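Local atomic coordinates of extracellular ligand-binding receptor (Desulfohalobium retbaense DSM 5692, PDB entry 5ERE), a protein that probably senses extracellular metabolites, joining a leucine-binding-type receptor module that holds 2-oxo-4-methylpentanoate to a tandem PAS-like sensor that holds cytosine. Residues A[211-216]-A[309-314]; A[216-221]-A[316-321]; A[441-444]-A[448-451]; A[355-358]-A[362-365]; A[479-482]-A[486-489]. All blocks are in the same frame, centred on the assembly; numbering follows the deposited sequence.

Contact 1 of 5, residues A[211-216]-A[309-314]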
# COMPACT_ATOMS: atom_id res chain seq x y z
N PRO A 211 -6.00 14.89 0.38
CA PRO A 211 -6.48 16.28 0.30
C PRO A 211 -6.51 17.07 1.61
O PRO A 211 -6.57 18.30 1.57
CB PRO A 211 -7.91 16.11 -0.22
CG PRO A 211 -7.89 14.81 -0.92
CD PRO A 211 -7.04 13.95 -0.06
N ILE A 212 -6.47 16.38 2.74
CA ILE A 212 -6.72 17.06 4.02
C ILE A 212 -5.52 17.90 4.52
O ILE A 212 -5.66 18.72 5.42
CB ILE A 212 -7.15 16.02 5.09
CG1 ILE A 212 -8.01 16.66 6.19
CG2 ILE A 212 -5.96 15.34 5.69
CD1 ILE A 212 -8.75 15.62 7.02
N GLN A 213 -4.35 17.74 3.91
CA GLN A 213 -3.17 18.47 4.41
C GLN A 213 -3.14 19.90 3.89
O GLN A 213 -2.38 20.24 2.99
CB GLN A 213 -1.85 17.76 4.02
CG GLN A 213 -0.63 18.41 4.70
CD GLN A 213 0.69 17.76 4.36
OE1 GLN A 213 1.01 16.68 4.85
NE2 GLN A 213 1.48 18.40 3.49
N ARG A 214 -3.98 20.75 4.47
CA ARG A 214 -4.11 22.15 4.08
C ARG A 214 -3.87 23.03 5.31
O ARG A 214 -4.10 22.59 6.45
CB ARG A 214 -5.49 22.43 3.46
CG ARG A 214 -6.00 21.41 2.45
CD ARG A 214 -5.11 21.37 1.17
NE ARG A 214 -4.89 22.70 0.61
CZ ARG A 214 -4.01 22.98 -0.35
NH1 ARG A 214 -3.25 22.02 -0.87
NH2 ARG A 214 -3.88 24.23 -0.80
N ALA A 215 -3.43 24.26 5.09
CA ALA A 215 -3.02 25.14 6.18
C ALA A 215 -4.17 25.38 7.16
O ALA A 215 -3.98 25.47 8.36
CB ALA A 215 -2.51 26.45 5.62
N GLU A 216 -5.38 25.48 6.63
CA GLU A 216 -6.59 25.67 7.42
C GLU A 216 -6.69 24.59 8.51
O GLU A 216 -7.01 24.86 9.68
CB GLU A 216 -7.78 25.64 6.47
CG GLU A 216 -9.16 25.67 7.06
CD GLU A 216 -10.23 25.72 5.96
OE1 GLU A 216 -9.86 25.62 4.76
OE2 GLU A 216 -11.43 25.85 6.30
N ILE A 309 2.64 7.55 2.97
CA ILE A 309 2.92 7.30 4.37
C ILE A 309 1.75 7.79 5.21
O ILE A 309 0.86 8.52 4.74
CB ILE A 309 4.16 8.00 4.90
CG1 ILE A 309 4.13 9.49 4.50
CG2 ILE A 309 5.37 7.32 4.36
CD1 ILE A 309 5.06 10.39 5.31
N PHE A 310 1.79 7.40 6.47
CA PHE A 310 0.95 8.03 7.47
C PHE A 310 1.55 9.30 8.02
O PHE A 310 2.75 9.38 8.32
CB PHE A 310 0.67 7.05 8.59
CG PHE A 310 -0.32 6.02 8.22
CD1 PHE A 310 -1.66 6.32 8.21
CD2 PHE A 310 0.09 4.74 7.86
CE1 PHE A 310 -2.61 5.35 7.85
CE2 PHE A 310 -0.85 3.77 7.50
CZ PHE A 310 -2.19 4.09 7.50
N LYS A 311 0.70 10.32 8.08
CA LYS A 311 1.03 11.59 8.68
C LYS A 311 0.02 11.93 9.76
O LYS A 311 -1.04 11.31 9.86
CB LYS A 311 1.09 12.67 7.62
CG LYS A 311 2.24 12.47 6.69
CD LYS A 311 2.44 13.61 5.73
CE LYS A 311 3.30 14.74 6.29
NZ LYS A 311 3.41 15.82 5.27
N LYS A 312 0.37 12.90 10.60
CA LYS A 312 -0.59 13.36 11.58
C LYS A 312 -0.46 14.84 11.83
O LYS A 312 0.58 15.44 11.63
CB LYS A 312 -0.44 12.58 12.87
CG LYS A 312 0.73 12.98 13.72
CD LYS A 312 0.90 12.03 14.88
CE LYS A 312 -0.28 11.97 15.86
NZ LYS A 312 -0.43 10.58 16.40
N VAL A 313 -1.57 15.44 12.23
CA VAL A 313 -1.59 16.83 12.63
C VAL A 313 -1.05 16.95 14.06
O VAL A 313 -1.52 16.23 14.95
CB VAL A 313 -3.03 17.38 12.53
CG1 VAL A 313 -3.10 18.86 12.89
CG2 VAL A 313 -3.56 17.14 11.13
N THR A 314 -0.05 17.81 14.27
CA THR A 314 0.42 18.17 15.62
C THR A 314 0.41 19.69 15.81
O THR A 314 0.29 20.44 14.83
CB THR A 314 1.85 17.67 15.92
OG1 THR A 314 2.83 18.59 15.40
CG2 THR A 314 2.05 16.30 15.35
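Gln-213 and Lys-311 meet inside a lobe of the periplasmic binding fold, joining a loop that leads into helix 215-219 to strand 304-314 of the mixed sheet. The backbones stay well apart: Gln-213 CA and Val-313 CA, the nearest such pair, are separated by 8.5 Å. Two long polar side chains suit this gap, because short ones could not cross it. Gln-213 lies at the centre of an inverse gamma turn, in which Arg-214 N bonds to Ile-212 O at 2.8 Å. With CG anti to the backbone nitrogen and the chain extended beyond it, the glutamine carries its amide out to the strand. Lys-311 instead bends midway, about its CG-CD bond (chi3 87°), and the two side chains cross at about a right angle. The ammonium is thereby brought to the carbonyl side of the amide, with NE2 of Gln-213 3.7 Å from NZ of Lys-311. Tyr-229 of strand 228-232 also hydrogen-bonds to OE1 through its hydroxyl, so that two partners grip this oxygen and fix the turn of the amide. The nearby positive charge probably polarises the C=O. A leucine in place of Gln-213 would probably leave the largely buried lysine ammonium without this acceptor and the Tyr-229 hydroxyl without a mate. Next door, Pro-211 touches the bound 2-oxo-4-methylpentanoic acid, while the polar link itself stands apart from that pocket. The link is a single short bond, Lys-311 NZ to Gln-213 OE1 at 2.6 Å, with a C=O...N angle of 127° and NZ tilted 22° from the carbonyl plane.

Contact 2 of 5, residues A[216-221]-A[316-321]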
# COMPACT_ATOMS: atom_id res chain seq x y z
N GLU A 216 -5.38 25.48 6.63
CA GLU A 216 -6.59 25.67 7.42
C GLU A 216 -6.69 24.59 8.51
O GLU A 216 -7.01 24.86 9.68
CB GLU A 216 -7.78 25.64 6.47
CG GLU A 216 -9.16 25.67 7.06
CD GLU A 216 -10.23 25.72 5.96
OE1 GLU A 216 -9.86 25.62 4.76
OE2 GLU A 216 -11.43 25.85 6.30
N VAL A 217 -6.36 23.36 8.13
CA VAL A 217 -6.47 22.22 9.00
C VAL A 217 -5.45 22.33 10.14
O VAL A 217 -5.77 22.05 11.29
CB VAL A 217 -6.33 20.90 8.20
CG1 VAL A 217 -6.09 19.71 9.09
CG2 VAL A 217 -7.59 20.68 7.39
N LEU A 218 -4.24 22.78 9.82
CA LEU A 218 -3.19 22.97 10.82
C LEU A 218 -3.50 24.11 11.82
O LEU A 218 -3.22 24.00 13.01
CB LEU A 218 -1.86 23.24 10.11
CG LEU A 218 -0.68 23.64 10.98
CD1 LEU A 218 -0.42 22.64 12.05
CD2 LEU A 218 0.52 23.75 10.06
N ALA A 219 -4.07 25.19 11.31
CA ALA A 219 -4.43 26.35 12.11
C ALA A 219 -5.44 26.00 13.18
O ALA A 219 -5.47 26.60 14.26
CB ALA A 219 -4.98 27.44 11.21
N ALA A 220 -6.28 25.01 12.87
CA ALA A 220 -7.33 24.54 13.73
C ALA A 220 -6.89 23.36 14.59
O ALA A 220 -7.71 22.53 14.97
CB ALA A 220 -8.55 24.16 12.91
N SER A 221 -5.60 23.32 14.93
CA SER A 221 -5.05 22.22 15.74
C SER A 221 -5.72 22.09 17.11
O SER A 221 -5.62 21.05 17.76
CB SER A 221 -3.55 22.38 15.93
OG SER A 221 -3.22 23.71 16.30
N SER A 316 2.67 21.74 16.40
CA SER A 316 3.78 22.38 15.70
C SER A 316 3.86 22.11 14.17
O SER A 316 4.76 22.63 13.50
CB SER A 316 5.09 21.94 16.34
OG SER A 316 5.09 20.56 16.63
N GLY A 317 2.93 21.30 13.63
CA GLY A 317 2.87 21.06 12.19
C GLY A 317 2.40 19.67 11.74
O GLY A 317 2.06 18.78 12.54
N PHE A 318 2.34 19.50 10.42
CA PHE A 318 2.10 18.20 9.80
C PHE A 318 3.35 17.36 9.92
O PHE A 318 4.42 17.78 9.50
CB PHE A 318 1.73 18.35 8.33
CG PHE A 318 0.49 19.11 8.09
CD1 PHE A 318 -0.74 18.58 8.45
CD2 PHE A 318 0.54 20.35 7.51
CE1 PHE A 318 -1.89 19.26 8.19
CE2 PHE A 318 -0.61 21.05 7.26
CZ PHE A 318 -1.83 20.50 7.61
N ARG A 319 3.21 16.16 10.48
CA ARG A 319 4.36 15.29 10.75
C ARG A 319 4.19 13.89 10.19
O ARG A 319 3.08 13.38 10.05
CB ARG A 319 4.58 15.17 12.26
CG ARG A 319 4.96 16.46 12.95
CD ARG A 319 6.40 16.82 12.69
NE ARG A 319 6.75 18.08 13.34
CZ ARG A 319 6.64 19.28 12.77
NH1 ARG A 319 6.97 20.36 13.46
NH2 ARG A 319 6.19 19.41 11.52
N VAL A 320 5.32 13.23 9.94
CA VAL A 320 5.30 11.81 9.64
C VAL A 320 4.89 11.06 10.89
O VAL A 320 5.40 11.32 11.99
CB VAL A 320 6.66 11.31 9.15
CG1 VAL A 320 6.67 9.79 8.97
CG2 VAL A 320 7.03 11.98 7.84
N ALA A 321 3.95 10.14 10.76
CA ALA A 321 3.46 9.42 11.93
C ALA A 321 4.50 8.39 12.34
O ALA A 321 4.72 7.42 11.63
CB ALA A 321 2.12 8.75 11.66
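Leu-218 leans from helix 215-219 onto the start of strand 317-320, and each part of its side chain meets something different. CB lies 3.7 Å from CZ of Phe-318, approaching the ring obliquely, and 3.8 Å from its CE2. Beyond it CG stands anti to the backbone nitrogen (chi1 173°), and the chain forks against the strand. CD1 ends 3.7 Å from CA of Gly-317; CD2 lies 4.1 Å from Phe-318 CE2, so the fork spans the backbone of one residue and the ring of the next. One edge of the ring is met by Val-217, whose CG1 lies near the ring plane, 4.3 Å from Phe-318 CE1. Branched aliphatic residues fit here because they can follow the outline of the phenylalanine. Gly-317 has backbone angles (phi 147°, psi 179°) at which a CB would press against the preceding carbonyl oxygen, and it would also collide with Arg-319 NH2. That guanidinium folds back on its own strand, NH2 bonding to Phe-318 O at 3.1 Å from above the carbonyl plane. This is apolar helix-on-sheet packing, as in the alpha/beta lobes of periplasmic binding proteins, made here against the beta hairpin of strands 304-314 and 317-320.

Contact 3 of 5, residues A[441-444]-A[448-451]; sequences PVFD and GFIG
Backbone bonds from Val-442 to Ile-450 and Gly-451 tie strand 434-443 to strand 449-457 as a beta hairpin. Ile-450 N gives a nearly straight bond to Val-442 O at 2.9 Å, running close to the direction of the C=O; Val-442 N gives one to Gly-451 O at 2.8 Å, and Asp-444 N reaches Gly-448 O. The side-chain polar contact closes the turn end: Gly-448 N meets Asp-444 OD1 at 2.8 Å from above the carboxylate plane. The acid is brought there by chi1 of 61°, which puts CG between the backbone nitrogen and carbonyl carbon. Gly-448 fits because a CB would run into Asp-444 OD2, and Gly-451 because at its backbone angles (phi 136°) a CB would press on the preceding carbonyl oxygen.

Apolar contacts fill in around this ladder. CG1 of Val-442 packs 3.6 Å from CD1 of Ile-450. On the face carrying the aromatics, Phe-443 and Phe-449 form a non-hydrogen-bonded pair; CE2 of Phe-443 comes to the edge of the Phe-449 ring, 4.0 Å from CD1, while Pro-441 CB lies in the ring plane, 3.8 Å from CE1. Gly-451 N sits 3.6 Å above the centre of one face of that ring.

Leu-415 of helix 410-418 packs on Pro-441 and Phe-449, the latter stacking with His-419, whereas helix 324-357 covers Val-442 through Ala-351 and Leu-354.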
# COMPACT_ATOMS: atom_id res chain seq x y z
N PRO A 441 6.72 -35.44 14.93
CA PRO A 441 6.91 -36.88 15.04
C PRO A 441 5.58 -37.61 15.09
O PRO A 441 4.56 -37.07 15.53
CB PRO A 441 7.66 -37.04 16.37
CG PRO A 441 7.19 -35.88 17.19
CD PRO A 441 6.99 -34.75 16.21
N VAL A 442 5.64 -38.86 14.65
CA VAL A 442 4.50 -39.75 14.67
C VAL A 442 4.77 -40.98 15.52
O VAL A 442 5.80 -41.62 15.37
CB VAL A 442 4.12 -40.22 13.25
CG1 VAL A 442 2.92 -41.16 13.31
CG2 VAL A 442 3.86 -39.02 12.34
N PHE A 443 3.79 -41.34 16.35
CA PHE A 443 3.90 -42.51 17.21
C PHE A 443 2.73 -43.47 16.96
O PHE A 443 1.59 -43.03 16.80
CB PHE A 443 3.94 -42.11 18.69
CG PHE A 443 4.96 -41.04 19.00
CD1 PHE A 443 4.64 -39.71 18.84
CD2 PHE A 443 6.22 -41.38 19.43
CE1 PHE A 443 5.59 -38.73 19.11
CE2 PHE A 443 7.15 -40.42 19.70
CZ PHE A 443 6.83 -39.09 19.54
N ASP A 444 3.01 -44.77 16.94
CA ASP A 444 1.93 -45.77 16.73
C ASP A 444 1.02 -45.86 17.96
O ASP A 444 1.19 -45.11 18.94
CB ASP A 444 2.51 -47.15 16.39
CG ASP A 444 3.40 -47.73 17.50
OD1 ASP A 444 3.18 -47.46 18.71
OD2 ASP A 444 4.33 -48.48 17.16
N GLY A 448 5.17 -46.11 20.15
CA GLY A 448 6.45 -46.27 19.49
C GLY A 448 6.64 -45.29 18.36
O GLY A 448 5.73 -45.08 17.56
N PHE A 449 7.84 -44.72 18.27
CA PHE A 449 8.18 -43.75 17.23
C PHE A 449 8.29 -44.43 15.88
O PHE A 449 9.01 -45.40 15.73
CB PHE A 449 9.51 -43.06 17.58
CG PHE A 449 10.01 -42.10 16.54
CD1 PHE A 449 9.45 -40.85 16.40
CD2 PHE A 449 11.06 -42.45 15.71
CE1 PHE A 449 9.91 -39.96 15.45
CE2 PHE A 449 11.53 -41.56 14.76
CZ PHE A 449 10.96 -40.32 14.63
N ILE A 450 7.58 -43.89 14.89
CA ILE A 450 7.60 -44.50 13.56
C ILE A 450 8.05 -43.53 12.45
O ILE A 450 8.15 -43.92 11.31
CB ILE A 450 6.23 -45.09 13.22
CG1 ILE A 450 5.15 -44.01 13.11
CG2 ILE A 450 5.83 -46.08 14.31
CD1 ILE A 450 3.80 -44.56 12.62
N GLY A 451 8.35 -42.28 12.81
CA GLY A 451 8.83 -41.32 11.83
C GLY A 451 8.16 -39.98 12.00
O GLY A 451 7.83 -39.57 13.12

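Contact 4 of 5, residues A[355-358]-A[362-365]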
# COMPACT_ATOMS: atom_id res chain seq x y z
N SER A 355 -1.03 -42.09 13.31
CA SER A 355 -0.73 -43.07 14.34
C SER A 355 -1.34 -44.45 14.08
O SER A 355 -0.69 -45.47 14.34
CB SER A 355 -1.22 -42.55 15.70
OG SER A 355 -0.96 -43.49 16.72
N THR A 356 -2.57 -44.48 13.55
CA THR A 356 -3.30 -45.71 13.26
C THR A 356 -3.07 -46.24 11.84
O THR A 356 -3.13 -47.45 11.60
CB THR A 356 -4.82 -45.50 13.45
OG1 THR A 356 -5.27 -44.48 12.56
CG2 THR A 356 -5.16 -45.08 14.87
N THR A 357 -2.81 -45.34 10.90
CA THR A 357 -2.67 -45.67 9.48
C THR A 357 -1.27 -46.12 9.06
O THR A 357 -1.10 -46.85 8.09
CB THR A 357 -3.04 -44.45 8.61
OG1 THR A 357 -2.01 -43.44 8.70
CG2 THR A 357 -4.36 -43.84 9.07
N GLY A 358 -0.26 -45.65 9.78
CA GLY A 358 1.11 -45.80 9.33
C GLY A 358 1.44 -44.67 8.37
O GLY A 358 0.64 -43.76 8.20
N ASP A 362 -2.70 -45.91 1.10
CA ASP A 362 -3.81 -45.05 0.70
C ASP A 362 -4.41 -44.26 1.85
O ASP A 362 -4.81 -43.11 1.65
CB ASP A 362 -4.92 -45.89 0.03
CG ASP A 362 -4.43 -46.59 -1.24
OD1 ASP A 362 -3.34 -46.26 -1.73
OD2 ASP A 362 -5.14 -47.49 -1.74
N ARG A 363 -4.51 -44.86 3.03
CA ARG A 363 -4.99 -44.12 4.20
C ARG A 363 -4.01 -42.99 4.60
O ARG A 363 -4.41 -41.88 4.96
CB ARG A 363 -5.21 -45.06 5.39
CG ARG A 363 -6.18 -46.22 5.14
CD ARG A 363 -6.69 -46.81 6.46
NE ARG A 363 -5.59 -47.28 7.30
CZ ARG A 363 -4.98 -48.46 7.16
NH1 ARG A 363 -5.36 -49.30 6.21
NH2 ARG A 363 -3.98 -48.79 7.97
N ALA A 364 -2.71 -43.28 4.54
CA ALA A 364 -1.72 -42.25 4.84
C ALA A 364 -1.78 -41.14 3.79
O ALA A 364 -1.81 -39.95 4.12
CB ALA A 364 -0.33 -42.85 4.91
N SER A 365 -1.83 -41.53 2.52
CA SER A 365 -1.92 -40.59 1.42
C SER A 365 -3.08 -39.62 1.56
O SER A 365 -2.93 -38.45 1.19
CB SER A 365 -2.04 -41.35 0.10
OG SER A 365 -0.78 -41.92 -0.23
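Thr-357 and Arg-363 are brought together by their first torsions. In Thr-357, chi1 of 72° sets OG1 between the backbone nitrogen and the carbonyl carbon and lays CG2 anti to that carbon; in Arg-363, CG is likewise anti to its own carbonyl carbon (chi1 -58°), and the chain bends later, at chi3. The two side chains slide past each other in opposite directions. Their CB atoms lie 3.9 Å apart. Further out, NE of Arg-363 passes 4.0 Å from Thr-357 CB, while NH2 comes to 3.5 Å from Thr-357 O, at the C-terminal end of helix 324-357. A long, flexible arginine suits this exposed spot: its aliphatic part covers the threonine while its charge lies near carbonyl oxygens, which would probably favour it.

The hydroxyl of Thr-357 bonds within its own segment, donating to Gly-358 O at 2.7 Å in the carbonyl plane and on a lone pair. The same Gly-358 O lies 3.5 Å from CB of Ala-364, whose small methyl allows the next helix to come close. Gly-358 leaves the helix with positive phi, 84°, and a psi at which a CB would press on the preceding carbonyl oxygen, so glycine suits the exit.

Two consecutive helices are thus joined by a short glycine-led turn, and helix 362-374 leads on along the chain to strand 378-385 of the Cache-type sensor domain.

Contact 5 of 5, residues A[479-482]-A[486-489]; sequences VLQR and TIYD
Gln-481 brings its amide to Ile-487, the two side chains crossing at about a right angle. The methyl CD1 of Ile-487 lies off the amide plane, displaced towards the oxygen side, 3.8 Å from OE1 and 3.9 Å from CB of Gln-481. OE1 is itself held by the backbone nitrogen of Ala-426, which steadies the amide. CG of Tyr-488 stands anti to the backbone nitrogen (chi1 171°), which takes the ring, the other flat group, off the strand pair; of this side chain, CB is what meets Val-479, 4.1 Å from Val-479 CB. A large aromatic suits the place because its ring can span from the sheet to Phe-462 and Ile-466 of helix 461-470.

The backbone explains this layout. Val-479 O accepts two bonds, from Ile-487 N at 2.8 Å and from Tyr-488 N at 3.2 Å, while Val-479 N returns one to Tyr-488 O at 2.9 Å. With psi of -42°, Ile-487 turns its side chain to the Val-479 side too, where Phe-462 and Tyr-555 also touch it. An alanine here would probably open a gap beside the Gln-481 chain and strip Phe-462 of an apolar neighbour. Leu-480 CD1 rests 3.5 Å from Thr-486 OG1.

Two residues facing one make this a classic beta bulge, in the hairpin of the first two strands of a five-stranded antiparallel sheet with the 2-1-5-4-3 order of PAS-like sensor domains.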
# COMPACT_ATOMS: atom_id res chain seq x y z
N VAL A 479 14.19 -10.84 6.09
CA VAL A 479 14.26 -11.93 7.03
C VAL A 479 15.65 -12.52 7.08
O VAL A 479 16.23 -12.89 6.06
CB VAL A 479 13.26 -13.04 6.69
CG1 VAL A 479 13.31 -14.14 7.75
CG2 VAL A 479 11.88 -12.45 6.61
N LEU A 480 16.18 -12.60 8.29
CA LEU A 480 17.51 -13.14 8.52
C LEU A 480 17.42 -14.41 9.33
O LEU A 480 16.62 -14.52 10.28
CB LEU A 480 18.38 -12.14 9.28
CG LEU A 480 19.57 -11.48 8.61
CD1 LEU A 480 19.15 -10.85 7.29
CD2 LEU A 480 20.17 -10.42 9.56
N GLN A 481 18.28 -15.36 8.99
CA GLN A 481 18.52 -16.54 9.81
C GLN A 481 19.37 -16.21 11.03
O GLN A 481 20.10 -15.24 11.02
CB GLN A 481 19.24 -17.57 9.00
CG GLN A 481 18.88 -18.95 9.36
CD GLN A 481 19.07 -19.85 8.19
OE1 GLN A 481 18.15 -20.54 7.79
NE2 GLN A 481 20.27 -19.83 7.60
N ARG A 482 19.32 -17.05 12.06
CA ARG A 482 20.09 -16.76 13.28
C ARG A 482 21.59 -16.57 13.00
O ARG A 482 22.18 -15.61 13.47
CB ARG A 482 19.90 -17.87 14.30
CG ARG A 482 19.73 -17.40 15.71
CD ARG A 482 21.02 -17.33 16.38
NE ARG A 482 20.92 -16.92 17.78
CZ ARG A 482 21.99 -16.61 18.52
NH1 ARG A 482 23.20 -16.63 17.96
NH2 ARG A 482 21.84 -16.26 19.79
N THR A 486 20.83 -14.14 5.01
CA THR A 486 19.60 -13.55 4.50
C THR A 486 18.71 -14.59 3.84
O THR A 486 19.10 -15.23 2.87
CB THR A 486 19.91 -12.43 3.51
OG1 THR A 486 20.62 -11.39 4.20
CG2 THR A 486 18.63 -11.83 2.92
N ILE A 487 17.50 -14.74 4.39
CA ILE A 487 16.51 -15.67 3.85
C ILE A 487 15.57 -15.02 2.88
O ILE A 487 15.18 -15.62 1.90
CB ILE A 487 15.66 -16.29 4.97
CG1 ILE A 487 16.54 -17.17 5.84
CG2 ILE A 487 14.50 -17.16 4.38
CD1 ILE A 487 15.81 -17.63 7.08
N TYR A 488 15.12 -13.82 3.18
CA TYR A 488 14.28 -13.10 2.26
C TYR A 488 14.71 -11.64 2.24
O TYR A 488 14.92 -11.00 3.28
CB TYR A 488 12.78 -13.18 2.61
CG TYR A 488 12.03 -12.22 1.73
CD1 TYR A 488 11.88 -12.48 0.36
CD2 TYR A 488 11.55 -11.02 2.22
CE1 TYR A 488 11.26 -11.57 -0.48
CE2 TYR A 488 10.90 -10.11 1.40
CZ TYR A 488 10.77 -10.40 0.03
OH TYR A 488 10.17 -9.49 -0.81
N ASP A 489 14.74 -11.11 1.03
CA ASP A 489 14.97 -9.70 0.75
C ASP A 489 14.31 -9.40 -0.58
O ASP A 489 14.37 -10.22 -1.47
CB ASP A 489 16.48 -9.38 0.67
CG ASP A 489 16.72 -7.89 0.56
OD1 ASP A 489 16.49 -7.31 -0.51
OD2 ASP A 489 17.05 -7.30 1.59

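How the contacts relate
Along the chain, contacts 1 and 2 interlock, their segments alternating, and contacts 4, 3 and 5 follow in that order. Contacts 1 and 2, with centres about 6 Å apart, share Glu-216, helix 215-219 and the hairpin of strands 304-314 and 317-320, where Lys-312 N probably bonds to Arg-319 O. Helix 324-357 then carries the chain to the distant sensor. There contacts 3 and 4, centres about 12 Å apart, are joined by a probable hydrogen bond from Ser-355 OG to Phe-443 O. Contact 5 lies about 32 Å from contact 3 and 36 Å from contact 1, centre to centre, in another PAS-like sheet. The five contacts sample three modules of an elongated receptor.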